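Local coordinates for protein pullulanase (Bacillus acidopullulyticus, PDB 2WAN) that hydrolyses alpha-1,6-glucosidic linkages in pullulan and probably the branch points of related starch polysaccharides, at residues I399-T404 / T524-A529; P828-T833 / I868-N873; L842-L845 / T851-F854. All blocks are in the same frame, centred on the assembly; numbering follows the deposited sequence. Where two conformers were deposited one is given.

Interaction 1: residues I399-T404 / T524-A529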
loop_
_atom_site.group_PDB
_atom_site.type_symbol
_atom_site.label_atom_id
_atom_site.label_comp_id
_atom_site.label_asym_id
_atom_site.label_seq_id
_atom_site.Cartn_x
_atom_site.Cartn_y
_atom_site.Cartn_z
ATOM N N ILE A 399 -20.198 -1.550 -16.588
ATOM C CA ILE A 399 -21.322 -1.098 -15.757
ATOM C C ILE A 399 -22.331 -0.234 -16.524
ATOM O O ILE A 399 -22.038 0.285 -17.603
ATOM C CB ILE A 399 -20.823 -0.262 -14.539
ATOM C CG1 ILE A 399 -19.858 0.844 -15.012
ATOM C CG2 ILE A 399 -20.210 -1.160 -13.455
ATOM C CD1 ILE A 399 -19.490 1.914 -13.911
ATOM N N SER A 400 -23.524 -0.069 -15.954
ATOM C CA SER A 400 -24.396 1.005 -16.386
ATOM C C SER A 400 -23.750 2.306 -15.917
ATOM O O SER A 400 -22.836 2.272 -15.072
ATOM C CB SER A 400 -25.768 0.853 -15.733
ATOM O OG SER A 400 -25.640 0.907 -14.324
ATOM N N VAL A 401 -24.232 3.436 -16.440
ATOM C CA VAL A 401 -23.775 4.757 -15.975
ATOM C C VAL A 401 -23.942 4.816 -14.457
ATOM O O VAL A 401 -25.013 4.450 -13.930
ATOM C CB VAL A 401 -24.558 5.906 -16.664
ATOM C CG1 VAL A 401 -24.086 7.284 -16.163
ATOM C CG2 VAL A 401 -24.366 5.834 -18.170
ATOM N N ASN A 402 -22.884 5.241 -13.754
ATOM C CA ASN A 402 -22.888 5.333 -12.275
ATOM C C ASN A 402 -23.008 4.007 -11.520
ATOM O O ASN A 402 -23.272 3.982 -10.298
ATOM C CB ASN A 402 -23.947 6.327 -11.772
ATOM C CG ASN A 402 -23.558 7.781 -12.014
ATOM O OD1 ASN A 402 -24.427 8.638 -12.268
ATOM N ND2 ASN A 402 -22.271 8.075 -11.908
ATOM N N ALA A 403 -22.815 2.895 -12.233
ATOM C CA ALA A 403 -22.773 1.565 -11.619
ATOM C C ALA A 403 -24.028 1.205 -10.826
ATOM O O ALA A 403 -23.941 0.647 -9.715
ATOM C CB ALA A 403 -21.488 1.382 -10.766
ATOM N N THR A 404 -25.194 1.533 -11.391
ATOM C CA THR A 404 -26.448 1.061 -10.820
ATOM C C THR A 404 -26.546 -0.465 -11.027
ATOM O O THR A 404 -27.209 -1.173 -10.250
ATOM C CB THR A 404 -27.662 1.749 -11.452
ATOM O OG1 THR A 404 -27.681 1.499 -12.865
ATOM C CG2 THR A 404 -27.616 3.272 -11.210
ATOM N N THR A 524 -17.583 8.685 -23.517
ATOM C CA THR A 524 -18.931 8.429 -23.007
ATOM C C THR A 524 -18.863 7.368 -21.901
ATOM O O THR A 524 -18.040 6.449 -21.966
ATOM C CB THR A 524 -19.898 7.938 -24.126
ATOM O OG1 THR A 524 -21.197 7.707 -23.561
ATOM C CG2 THR A 524 -19.416 6.624 -24.732
ATOM N N PRO A 525 -19.733 7.488 -20.887
ATOM C CA PRO A 525 -19.784 6.435 -19.866
ATOM C C PRO A 525 -20.622 5.239 -20.291
ATOM O O PRO A 525 -20.677 4.238 -19.583
ATOM C CB PRO A 525 -20.441 7.151 -18.678
ATOM C CG PRO A 525 -21.317 8.142 -19.289
ATOM C CD PRO A 525 -20.585 8.635 -20.518
ATOM N N GLU A 526 -21.263 5.347 -21.448
ATOM C CA GLU A 526 -22.076 4.253 -21.959
ATOM C C GLU A 526 -21.224 3.086 -22.416
ATOM O O GLU A 526 -20.272 3.259 -23.199
ATOM C CB GLU A 526 -22.923 4.728 -23.151
ATOM C CG GLU A 526 -24.002 5.785 -22.819
ATOM C CD GLU A 526 -25.134 5.230 -21.947
ATOM O OE1 GLU A 526 -25.249 4.000 -21.820
ATOM O OE2 GLU A 526 -25.893 6.030 -21.377
ATOM N N GLY A 527 -21.617 1.896 -21.971
ATOM C CA GLY A 527 -21.084 0.648 -22.534
ATOM C C GLY A 527 -19.584 0.490 -22.391
ATOM O O GLY A 527 -19.005 0.829 -21.360
ATOM N N THR A 528 -18.957 0.020 -23.469
ATOM C CA THR A 528 -17.561 -0.392 -23.418
ATOM C C THR A 528 -16.564 0.618 -23.983
ATOM O O THR A 528 -15.390 0.282 -24.115
ATOM C CB THR A 528 -17.349 -1.744 -24.125
ATOM O OG1 THR A 528 -17.714 -1.614 -25.512
ATOM C CG2 THR A 528 -18.187 -2.820 -23.471
ATOM N N ALA A 529 -16.998 1.829 -24.332
ATOM C CA ALA A 529 -16.046 2.848 -24.820
ATOM C C ALA A 529 -14.924 3.075 -23.812
ATOM O O ALA A 529 -13.772 3.278 -24.198
ATOM C CB ALA A 529 -16.736 4.165 -25.131
HETATM O O HOH W 1 -23.593 1.239 -19.892
HETATM O O HOH W 2 -19.314 0.445 -18.598
#

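Interaction 2: residues P828-T833 / I868-N873. With SO4 (sulfate ion), chain J.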
loop_
_atom_site.group_PDB
_atom_site.type_symbol
_atom_site.label_atom_id
_atom_site.label_comp_id
_atom_site.label_asym_id
_atom_site.label_seq_id
_atom_site.Cartn_x
_atom_site.Cartn_y
_atom_site.Cartn_z
ATOM N N PRO A 828 24.260 2.993 -17.716
ATOM C CA PRO A 828 23.805 2.017 -16.728
ATOM C C PRO A 828 24.584 2.007 -15.393
ATOM O O PRO A 828 24.139 1.375 -14.431
ATOM C CB PRO A 828 23.896 0.674 -17.491
ATOM C CG PRO A 828 24.972 0.888 -18.534
ATOM C CD PRO A 828 24.793 2.358 -18.939
ATOM N N ALA A 829 25.709 2.727 -15.310
ATOM C CA ALA A 829 26.420 2.913 -14.025
ATOM C C ALA A 829 25.519 3.563 -12.978
ATOM O O ALA A 829 25.651 3.296 -11.790
ATOM C CB ALA A 829 27.664 3.771 -14.225
ATOM N N PHE A 830 24.598 4.412 -13.434
ATOM C CA PHE A 830 23.600 5.032 -12.562
ATOM C C PHE A 830 22.504 4.074 -12.092
ATOM O O PHE A 830 21.695 4.433 -11.222
ATOM C CB PHE A 830 22.936 6.214 -13.286
ATOM C CG PHE A 830 23.868 7.381 -13.541
ATOM C CD1 PHE A 830 24.314 8.178 -12.493
ATOM C CD2 PHE A 830 24.269 7.677 -14.841
ATOM C CE1 PHE A 830 25.170 9.267 -12.739
ATOM C CE2 PHE A 830 25.112 8.767 -15.107
ATOM C CZ PHE A 830 25.571 9.558 -14.043
ATOM N N ARG A 831 22.495 2.852 -12.645
ATOM C CA ARG A 831 21.374 1.931 -12.495
ATOM C C ARG A 831 21.890 0.532 -12.147
ATOM O O ARG A 831 21.423 -0.485 -12.684
ATOM C CB ARG A 831 20.562 1.890 -13.795
ATOM C CG ARG A 831 19.913 3.238 -14.119
ATOM C CD ARG A 831 19.123 3.150 -15.416
ATOM N NE ARG A 831 19.957 3.368 -16.592
ATOM C CZ ARG A 831 20.306 2.454 -17.491
ATOM N NH1 ARG A 831 19.932 1.172 -17.380
ATOM N NH2 ARG A 831 21.048 2.827 -18.523
ATOM N N MET A 832 22.860 0.478 -11.235
ATOM C CA MET A 832 23.307 -0.834 -10.716
ATOM C C MET A 832 22.129 -1.583 -10.088
ATOM O O MET A 832 21.182 -0.960 -9.573
ATOM C CB MET A 832 24.476 -0.658 -9.743
ATOM C CG MET A 832 25.698 -0.175 -10.447
ATOM S SD MET A 832 27.123 -0.030 -9.353
ATOM C CE MET A 832 27.212 1.756 -9.118
ATOM N N THR A 833 22.160 -2.915 -10.159
ATOM C CA THR A 833 20.979 -3.705 -9.780
ATOM C C THR A 833 21.126 -4.478 -8.454
ATOM O O THR A 833 20.132 -4.985 -7.915
ATOM C CB THR A 833 20.575 -4.704 -10.896
ATOM O OG1 THR A 833 21.639 -5.638 -11.105
ATOM C CG2 THR A 833 20.250 -3.978 -12.236
ATOM N N ILE A 868 32.836 7.684 -13.731
ATOM C CA ILE A 868 31.955 8.847 -13.726
ATOM C C ILE A 868 32.019 9.517 -12.368
ATOM O O ILE A 868 31.894 8.862 -11.329
ATOM C CB ILE A 868 30.488 8.459 -14.026
ATOM C CG1 ILE A 868 30.412 7.623 -15.317
ATOM C CG2 ILE A 868 29.591 9.732 -14.096
ATOM C CD1 ILE A 868 29.020 7.120 -15.666
ATOM N N ILE A 869 32.217 10.837 -12.366
ATOM C CA ILE A 869 32.143 11.582 -11.105
ATOM C C ILE A 869 30.918 12.487 -11.103
ATOM O O ILE A 869 30.642 13.148 -12.090
ATOM C CB ILE A 869 33.415 12.422 -10.819
ATOM C CG1 ILE A 869 34.555 11.504 -10.409
ATOM C CG2 ILE A 869 33.126 13.487 -9.706
ATOM C CD1 ILE A 869 35.917 12.224 -10.332
ATOM N N VAL A 870 30.167 12.469 -9.999
ATOM C CA VAL A 870 29.038 13.383 -9.817
ATOM C C VAL A 870 29.290 14.161 -8.517
ATOM O O VAL A 870 29.675 13.568 -7.510
ATOM C CB VAL A 870 27.691 12.608 -9.659
ATOM C CG1 VAL A 870 26.519 13.550 -9.311
ATOM C CG2 VAL A 870 27.369 11.805 -10.927
ATOM N N MET A 871 29.056 15.474 -8.535
ATOM C CA MET A 871 29.098 16.279 -7.298
ATOM C C MET A 871 27.915 17.239 -7.226
ATOM O O MET A 871 27.669 17.994 -8.183
ATOM C CB MET A 871 30.411 17.073 -7.194
ATOM C CG MET A 871 30.452 17.976 -5.955
ATOM S SD MET A 871 32.111 18.624 -5.744
ATOM C CE MET A 871 31.758 20.066 -4.725
ATOM N N TYR A 872 27.197 17.198 -6.103
ATOM C CA TYR A 872 26.096 18.124 -5.836
ATOM C C TYR A 872 26.637 19.264 -4.994
ATOM O O TYR A 872 27.208 19.021 -3.926
ATOM C CB TYR A 872 24.964 17.441 -5.060
ATOM C CG TYR A 872 24.521 16.097 -5.598
ATOM C CD1 TYR A 872 24.100 15.946 -6.914
ATOM C CD2 TYR A 872 24.482 14.990 -4.761
ATOM C CE1 TYR A 872 23.678 14.680 -7.398
ATOM C CE2 TYR A 872 24.078 13.739 -5.229
ATOM C CZ TYR A 872 23.683 13.598 -6.542
ATOM O OH TYR A 872 23.278 12.359 -6.979
ATOM N N ASN A 873 26.473 20.488 -5.483
ATOM C CA ASN A 873 26.837 21.699 -4.724
ATOM C C ASN A 873 25.625 22.597 -4.464
ATOM O O ASN A 873 25.304 23.437 -5.308
ATOM C CB ASN A 873 27.909 22.520 -5.441
ATOM C CG ASN A 873 28.245 23.789 -4.670
ATOM O OD1 ASN A 873 28.066 23.822 -3.460
ATOM N ND2 ASN A 873 28.684 24.822 -5.358
HETATM S S SO4 J . 20.674 -0.380 -20.568
HETATM O O1 SO4 J . 21.437 -1.455 -21.198
HETATM O O2 SO4 J . 19.465 -0.102 -21.362
HETATM O O3 SO4 J . 21.500 0.848 -20.551
HETATM O O4 SO4 J . 20.261 -0.815 -19.218
#

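Interaction 3: residues L842-L845 / T851-F854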
loop_
_atom_site.group_PDB
_atom_site.type_symbol
_atom_site.label_atom_id
_atom_site.label_comp_id
_atom_site.label_asym_id
_atom_site.label_seq_id
_atom_site.Cartn_x
_atom_site.Cartn_y
_atom_site.Cartn_z
ATOM N N LEU A 842 30.925 2.070 -6.356
ATOM C CA LEU A 842 30.640 3.462 -5.959
ATOM C C LEU A 842 31.447 3.839 -4.722
ATOM O O LEU A 842 31.394 3.160 -3.686
ATOM C CB LEU A 842 29.130 3.674 -5.725
ATOM C CG LEU A 842 28.593 5.105 -5.473
ATOM C CD1 LEU A 842 27.071 5.177 -5.733
ATOM C CD2 LEU A 842 28.887 5.619 -4.059
ATOM N N THR A 843 32.191 4.934 -4.842
ATOM C CA THR A 843 32.998 5.464 -3.749
ATOM C C THR A 843 32.688 6.958 -3.567
ATOM O O THR A 843 32.673 7.695 -4.553
ATOM C CB THR A 843 34.507 5.261 -4.061
ATOM O OG1 THR A 843 34.770 3.872 -4.326
ATOM C CG2 THR A 843 35.392 5.736 -2.907
ATOM N N PHE A 844 32.484 7.399 -2.327
ATOM C CA PHE A 844 32.390 8.831 -2.059
ATOM C C PHE A 844 33.784 9.458 -2.017
ATOM O O PHE A 844 34.722 8.855 -1.486
ATOM C CB PHE A 844 31.616 9.082 -0.758
ATOM C CG PHE A 844 30.152 8.793 -0.884
ATOM C CD1 PHE A 844 29.321 9.687 -1.560
ATOM C CD2 PHE A 844 29.614 7.608 -0.381
ATOM C CE1 PHE A 844 27.971 9.429 -1.727
ATOM C CE2 PHE A 844 28.238 7.320 -0.534
ATOM C CZ PHE A 844 27.407 8.234 -1.203
ATOM N N LEU A 845 33.899 10.647 -2.606
ATOM C CA LEU A 845 35.156 11.393 -2.673
ATOM C C LEU A 845 35.141 12.511 -1.647
ATOM O O LEU A 845 34.096 13.144 -1.412
ATOM C CB LEU A 845 35.352 11.981 -4.072
ATOM C CG LEU A 845 35.346 11.026 -5.281
ATOM C CD1 LEU A 845 35.554 11.769 -6.600
ATOM C CD2 LEU A 845 36.409 9.929 -5.119
ATOM N N THR A 851 28.703 19.380 0.709
ATOM C CA THR A 851 28.633 18.930 -0.690
ATOM C C THR A 851 28.747 17.418 -0.653
ATOM O O THR A 851 29.218 16.858 0.337
ATOM C CB THR A 851 29.777 19.512 -1.583
ATOM O OG1 THR A 851 31.045 19.020 -1.122
ATOM C CG2 THR A 851 29.775 21.062 -1.595
ATOM N N VAL A 852 28.257 16.764 -1.715
ATOM C CA VAL A 852 28.330 15.312 -1.854
ATOM C C VAL A 852 28.947 15.022 -3.218
ATOM O O VAL A 852 28.449 15.494 -4.252
ATOM C CB VAL A 852 26.924 14.650 -1.752
ATOM C CG1 VAL A 852 26.986 13.158 -2.096
ATOM C CG2 VAL A 852 26.359 14.807 -0.348
ATOM N N ALA A 853 30.031 14.245 -3.214
ATOM C CA ALA A 853 30.726 13.858 -4.452
ATOM C C ALA A 853 31.000 12.377 -4.452
ATOM O O ALA A 853 31.440 11.835 -3.446
ATOM C CB ALA A 853 32.041 14.616 -4.594
ATOM N N PHE A 854 30.737 11.721 -5.585
ATOM C CA PHE A 854 31.009 10.280 -5.690
ATOM C C PHE A 854 31.518 9.880 -7.050
ATOM O O PHE A 854 31.355 10.622 -8.023
ATOM C CB PHE A 854 29.789 9.431 -5.291
ATOM C CG PHE A 854 28.564 9.679 -6.124
ATOM C CD1 PHE A 854 28.303 8.907 -7.258
ATOM C CD2 PHE A 854 27.659 10.681 -5.767
ATOM C CE1 PHE A 854 27.159 9.139 -8.025
ATOM C CE2 PHE A 854 26.508 10.914 -6.524
ATOM C CZ PHE A 854 26.248 10.138 -7.648
HETATM O O HOH W 3 31.592 13.873 -0.757
#

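Interaction 1: residues I399-T404 / T524-A529
Over one face of the Glu526 carboxylate sits a methyl group of Val401: CG2 stands about 3.5 Å above its plane, displaced toward OE2, from which it is 3.6 Å away. The same methyl also touches Pro525 CG, 4.0 Å off, in a direction roughly at right angles to its line to OE2. Val401 can offer it because CG1 takes the place anti to the backbone N (chi1 179°), while Glu526 bends at chi2 (-68°) and brings its end back toward the valine. Beyond this small patch of side chains, two waters join the backbones. One donates to Ile399 O and accepts from Gly527 N; the second accepts from Ile399 N and donates to Gly527 O. Gly527 follows Glu526 in a type II' turn that leads into helix 529-543 of the catalytic barrel, and loop 399-404 links strands 388-391 and 406-407 of the antiparallel sheet that includes the carbohydrate-binding module's strands. Glu347, which accepts from Val401 N, brings its OE1 close to Glu526 OE1. These like charges may raise the pKa of one or both acids; between the two loops direct contact is slight and water supplies the polar links.

Interaction 2: residues P828-T833 / I868-N873
Where the end of the catalytic barrel's chain meets the C-terminal all-beta domain, a 3-10 turn at 828-830 sets Ala829 and Phe830 against Ile868 and Val870 on strand 868-873. The Phe830 ring reaches the strand with its far end. Its CE1 comes 3.8 Å from Val870 CG2, which lies at the ring edge and in its plane, and CZ is 4.0 Å from Ile868 CG2. Ile868 serves both neighbours: with CG1 anti to its carbonyl carbon (chi1 -52°), one branch is sent on to CD1, 3.9 Å from Ala829 CB, while CG2 is left for the phenylalanine. Ala829 O and Met832 N bond to the side-chain amide of Gln771. Arg831 faces a sulfate ion, probably from the crystallisation liquor, and grips it with two nearly straight bonds, NH1 to O4 at 2.7 Å and NH2 to O3 at 2.9 Å. Pro828 CA lies over the rim of one face of the guanidinium, whose NH1 also makes a salt bridge to Asp432 and whose NE donates to Arg824 O. Across the buried interface itself the meeting is wholly hydrocarbon, so between turn and strand the contact rests on apolar packing.

Interaction 3: residues L842-L845 / T851-F854
Phe844 and Phe854 face each other as a non-hydrogen-bonded antiparallel pair, CA to CA 4.1 Å, and this is the close-packed part of the hairpin. Here the backbones touch through CA-H...O contacts, Phe854 CA lying 3.3 Å from Thr843 O and Phe844 CA making its own to Ala853 O. The Phe844 ring leans over the partner strand: CD1 rests 3.8 Å from Phe854 CB and CE1 3.9 Å from Val852 CG1. Leu842 CD2 lies over the rim of one face of that ring and also meets Phe854 CB at 4.1 Å. Lys711 makes a cation-pi contact with the same ring. Phe854 has its CG between the backbone N and the carbonyl carbon (chi1 60°), which carries its own ring away from the first strand. Toward Leu845 the pairing opens. Leu845 N still donates to Ala853 O at 2.9 Å (168° at the hydrogen), from above the carbonyl plane, but the return link runs through a water that accepts from Ala853 N and donates to Leu845 O at 2.7 Å. Cutting Phe844 back to an alanine is likely to leave Lys711 without its cation-pi partner and to take away the ring packed on Val852 CG1 and Phe854 CB. Helix 707-714 packs through Val714 on Leu842, Phe844 and Phe854, and through Val707 on Val852, while the second strand pairs along its other edge with strand 868-873.

Interactions 2 and 3 share one sheet of the C-terminal domain: strands 852-856 and 868-873 are neighbours in it, tied by probable hydrogen bonds from Tyr872 N to Val852 O and from Phe854 N to Val870 O. Their centres lie about 9 Å apart. Interaction 2 is fully buried and apolar, joining the sheet to the turn after helix 811-826; interaction 3 is partly buried and mixes backbone bonding with aromatic packing inside a hairpin. Interaction 1 stands apart, its centre about 49 Å from that of interaction 2 and about 55 Å from that of interaction 3. It is a surface seam between another pair of modules, where two loops meet lightly and water carries the polar links.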